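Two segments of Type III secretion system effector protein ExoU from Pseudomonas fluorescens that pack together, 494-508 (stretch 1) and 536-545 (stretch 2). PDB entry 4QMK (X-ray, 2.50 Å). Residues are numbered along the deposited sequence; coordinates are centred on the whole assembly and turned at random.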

# COMPACT_ATOMS: atom_id res chain seq x y z
N SER A 494 -24.02 -2.40 12.30
CA SER A 494 -23.40 -1.34 11.50
C SER A 494 -21.94 -1.12 11.84
O SER A 494 -21.58 -1.05 13.02
N THR A 495 -21.10 -0.94 10.81
CA THR A 495 -19.67 -0.68 11.04
C THR A 495 -19.42 0.75 11.56
O THR A 495 -18.43 0.97 12.27
N SER A 496 -20.28 1.72 11.22
CA SER A 496 -20.11 3.06 11.78
C SER A 496 -20.79 3.02 13.14
O SER A 496 -21.98 2.72 13.24
N LEU A 497 -20.02 3.33 14.17
CA LEU A 497 -20.49 3.23 15.53
C LEU A 497 -21.31 4.41 16.00
O LEU A 497 -21.03 5.57 15.66
N VAL A 498 -22.33 4.09 16.80
CA VAL A 498 -23.19 5.08 17.44
C VAL A 498 -23.42 4.67 18.88
O VAL A 498 -23.19 3.52 19.27
N ILE A 499 -23.87 5.62 19.68
CA ILE A 499 -24.12 5.34 21.07
C ILE A 499 -25.51 4.78 21.19
O ILE A 499 -26.49 5.51 21.33
N THR A 500 -25.58 3.46 21.08
CA THR A 500 -26.83 2.72 21.24
C THR A 500 -27.27 2.80 22.70
O THR A 500 -26.50 3.24 23.55
N PRO A 501 -28.51 2.37 23.01
CA PRO A 501 -28.92 2.39 24.42
C PRO A 501 -28.04 1.53 25.35
O PRO A 501 -27.73 1.93 26.48
N LYS A 502 -27.67 0.34 24.90
CA LYS A 502 -26.88 -0.58 25.71
C LYS A 502 -25.46 -0.02 25.95
O LYS A 502 -24.83 -0.29 26.97
N LEU A 503 -24.98 0.80 25.02
CA LEU A 503 -23.67 1.42 25.15
C LEU A 503 -23.69 2.61 26.13
O LEU A 503 -22.80 2.77 26.95
N ALA A 504 -24.69 3.47 25.99
CA ALA A 504 -24.93 4.53 26.96
C ALA A 504 -25.00 3.90 28.33
O ALA A 504 -24.50 4.47 29.30
N SER A 505 -25.62 2.73 28.43
CA SER A 505 -25.77 2.12 29.74
C SER A 505 -24.43 1.70 30.30
O SER A 505 -24.12 2.01 31.47
N ALA A 506 -23.63 1.01 29.49
CA ALA A 506 -22.25 0.66 29.92
C ALA A 506 -21.39 1.87 30.27
O ALA A 506 -20.58 1.78 31.18
N LEU A 507 -21.56 3.01 29.63
CA LEU A 507 -20.76 4.19 30.05
C LEU A 507 -21.25 4.76 31.38
O LEU A 507 -20.44 5.21 32.24
N ARG A 508 -22.55 4.76 31.57
CA ARG A 508 -23.11 5.23 32.81
C ARG A 508 -22.56 4.36 33.92
O ARG A 508 -22.17 4.88 34.96
N GLN A 536 -10.98 1.68 20.49
CA GLN A 536 -10.52 2.68 19.52
C GLN A 536 -11.71 3.28 18.77
O GLN A 536 -11.81 4.49 18.65
N GLN A 537 -12.62 2.46 18.25
CA GLN A 537 -13.78 3.03 17.52
C GLN A 537 -14.57 3.97 18.43
O GLN A 537 -15.03 5.03 17.99
N LEU A 538 -14.77 3.54 19.67
CA LEU A 538 -15.52 4.34 20.61
C LEU A 538 -14.77 5.64 20.85
O LEU A 538 -15.40 6.70 20.90
N LEU A 539 -13.45 5.57 20.98
CA LEU A 539 -12.67 6.82 21.16
C LEU A 539 -12.83 7.77 19.99
O LEU A 539 -12.88 8.98 20.18
N GLN A 540 -12.93 7.23 18.78
CA GLN A 540 -13.15 8.12 17.61
C GLN A 540 -14.48 8.84 17.72
O GLN A 540 -14.55 10.05 17.57
N VAL A 541 -15.54 8.08 18.03
CA VAL A 541 -16.86 8.65 18.21
C VAL A 541 -16.78 9.74 19.26
O VAL A 541 -17.32 10.81 19.10
N GLY A 542 -16.12 9.43 20.37
CA GLY A 542 -15.98 10.39 21.46
C GLY A 542 -15.37 11.67 20.97
O GLY A 542 -15.84 12.75 21.31
N THR A 543 -14.33 11.56 20.13
CA THR A 543 -13.61 12.72 19.60
C THR A 543 -14.51 13.78 18.93
O THR A 543 -14.11 14.94 18.84
N LYS A 544 -15.72 13.41 18.53
CA LYS A 544 -16.69 14.37 17.97
C LYS A 544 -17.36 15.32 18.98
O LYS A 544 -17.23 16.53 18.86
N GLN A 545 -18.07 14.78 19.97
CA GLN A 545 -18.73 15.62 20.97
C GLN A 545 -17.70 16.25 21.90
O GLN A 545 -17.01 17.21 21.54

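Packing of stretch 2 (536-545) of ExoU, largely helical, against the loop and following helix of 494-508. The contact is mainly apolar: about 370 Å² is buried, both sides summed, and no hydrogen bond crosses between the stretches. Gln536, at the start of stretch 2, is too far away to take part. Gln537 lies nearest in the backbone register, its CA 7.0 Å from the CA of Leu497. It points toward stretch 1 with chi1 m and chi2 t, an extended side chain whose CB rests 3.9 Å from Leu497 CD2 while NE2 reaches to 3.7 Å from Thr495 O. That distance is contact rather than bonding, and the Gln537 amide finds its hydrogen bonds elsewhere in the structure. Leu538 starts sideways from the helix, but its t, p rotamer brings the end of the side chain nearer, and the residue meets three leucines of stretch 1. Leu497, itself t, p and pointing toward the helix, places CD2 3.7 Å from Leu538 N and 4.2 Å from Leu538 CB. Farther out, Leu538 CD1 meets Leu503 CD2 at 4.0 Å, and Leu538 CD2 meets Leu507 CD2 at 4.2 Å. Leu503 (t, p) and Leu507 (m, t) are one helical turn apart and both point toward stretch 2, so the two methyls of Leu538 touch successive turns; all three side chains are buried. Upstream of them, Thr500 (chi1 p) caps this helix of stretch 1, its OG1 accepting a weak hydrogen bond from Leu503 N at 3.3 Å. Leu539 (m, t) points away; its carbonyl O accepts a hydrogen bond from Thr543 OG1 at 2.8 Å within stretch 2. Gln540 is out of reach. Val541, one turn after Gln537, again points toward stretch 1; with chi1 t, its CG2 lies 3.8 Å from Leu497 CB and 3.7 Å from Leu497 O, while CG1 lies 4.3 Å from Ile499 CD1. Leu497 thus spans this turn of the helix and has the largest covered area of any residue here. Ile499 (m, t) leaves its backbone sideways, yet its extended end comes nearer and supplies that CD1 contact. Gly542 has no side chain to offer, and Thr543 and Lys544 do not reach across. Gln545 (m, p) points toward stretch 1 and adds a little cover near Ile499 CD1, but it is poorly ordered and its amide orientation is doubtful, so this margin of the contact is the least certain.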

# COMPACT_ATOMS: atom_id res chain seq x y z
CB SER A 494 -24.12 -0.02 11.74
OG SER A 494 -23.26 1.05 11.39
CB THR A 495 -18.75 -0.98 9.83
OG1 THR A 495 -19.07 -0.10 8.75
CG2 THR A 495 -18.88 -2.44 9.39
CB SER A 496 -20.71 4.16 10.90
OG SER A 496 -22.10 4.27 11.10
CB LEU A 497 -19.31 3.07 16.47
CG LEU A 497 -19.60 2.81 17.93
CD1 LEU A 497 -20.40 1.54 18.15
CD2 LEU A 497 -18.28 2.70 18.66
CB VAL A 498 -24.55 5.22 16.72
CG1 VAL A 498 -24.34 5.73 15.29
CG2 VAL A 498 -25.31 3.89 16.73
CB ILE A 499 -23.90 6.60 21.93
CG1 ILE A 499 -22.41 7.02 21.82
CG2 ILE A 499 -24.25 6.31 23.38
CD1 ILE A 499 -22.14 8.47 22.16
CB THR A 500 -26.61 1.24 20.88
OG1 THR A 500 -25.67 0.67 21.79
CG2 THR A 500 -26.08 1.09 19.47
CB PRO A 501 -30.36 1.87 24.40
CG PRO A 501 -30.65 1.49 22.99
CD PRO A 501 -29.65 2.16 22.12
CB LYS A 502 -26.85 -1.95 25.02
CG LYS A 502 -26.20 -3.06 25.84
CD LYS A 502 -26.36 -4.44 25.20
CE LYS A 502 -27.74 -5.04 25.44
NZ LYS A 502 -27.95 -6.23 24.57
CB LEU A 503 -23.17 1.87 23.78
CG LEU A 503 -21.68 2.14 23.70
CD1 LEU A 503 -21.01 0.77 23.72
CD2 LEU A 503 -21.31 2.89 22.44
CB ALA A 504 -26.24 5.25 26.69
CB SER A 505 -26.81 0.96 29.73
OG SER A 505 -26.70 0.20 30.93
CB ALA A 506 -21.57 -0.17 28.88
CB LEU A 507 -20.68 5.30 28.95
CG LEU A 507 -19.93 4.89 27.67
CD1 LEU A 507 -20.36 5.72 26.47
CD2 LEU A 507 -18.42 4.92 27.91
CB ARG A 508 -24.64 5.18 32.82
CG ARG A 508 -25.32 6.29 32.03
CD ARG A 508 -26.82 6.38 32.37
NE ARG A 508 -27.51 5.09 32.10
CZ ARG A 508 -28.02 4.75 30.92
NH1 ARG A 508 -27.94 5.56 29.87
NH2 ARG A 508 -28.61 3.57 30.78
CB GLN A 536 -9.48 2.08 18.56
CG GLN A 536 -8.08 2.00 19.13
CD GLN A 536 -7.48 3.38 19.36
OE1 GLN A 536 -7.65 4.29 18.55
NE2 GLN A 536 -6.77 3.55 20.46
CB GLN A 537 -14.80 2.00 17.08
CG GLN A 537 -14.33 0.85 16.24
CD GLN A 537 -15.49 -0.12 15.97
OE1 GLN A 537 -15.37 -1.32 16.24
NE2 GLN A 537 -16.61 0.42 15.50
CB LEU A 538 -15.77 3.60 21.92
CG LEU A 538 -16.49 4.49 22.93
CD1 LEU A 538 -17.86 4.94 22.48
CD2 LEU A 538 -16.56 3.79 24.27
CB LEU A 539 -11.21 6.57 21.43
CG LEU A 539 -10.93 6.00 22.82
CD1 LEU A 539 -9.46 5.71 22.97
CD2 LEU A 539 -11.40 6.94 23.88
CB GLN A 540 -13.07 7.34 16.29
CG GLN A 540 -11.71 6.70 16.01
CD GLN A 540 -10.55 7.69 16.18
OE1 GLN A 540 -10.66 8.87 15.82
NE2 GLN A 540 -9.44 7.21 16.75
CB VAL A 541 -17.88 7.61 18.71
CG1 VAL A 541 -19.19 8.31 19.06
CG2 VAL A 541 -18.11 6.51 17.67
CB THR A 543 -12.48 12.31 18.65
OG1 THR A 543 -11.63 11.35 19.30
CG2 THR A 543 -11.64 13.52 18.25
CB LYS A 544 -17.77 13.65 17.16
CG LYS A 544 -17.42 13.46 15.69
CD LYS A 544 -16.14 12.67 15.46
CE LYS A 544 -15.90 12.55 13.97
NZ LYS A 544 -14.69 11.76 13.60
CB GLN A 545 -19.74 14.83 21.82
CG GLN A 545 -20.90 14.17 21.07
CD GLN A 545 -20.52 12.84 20.43
OE1 GLN A 545 -19.39 12.65 19.98
NE2 GLN A 545 -21.48 11.92 20.37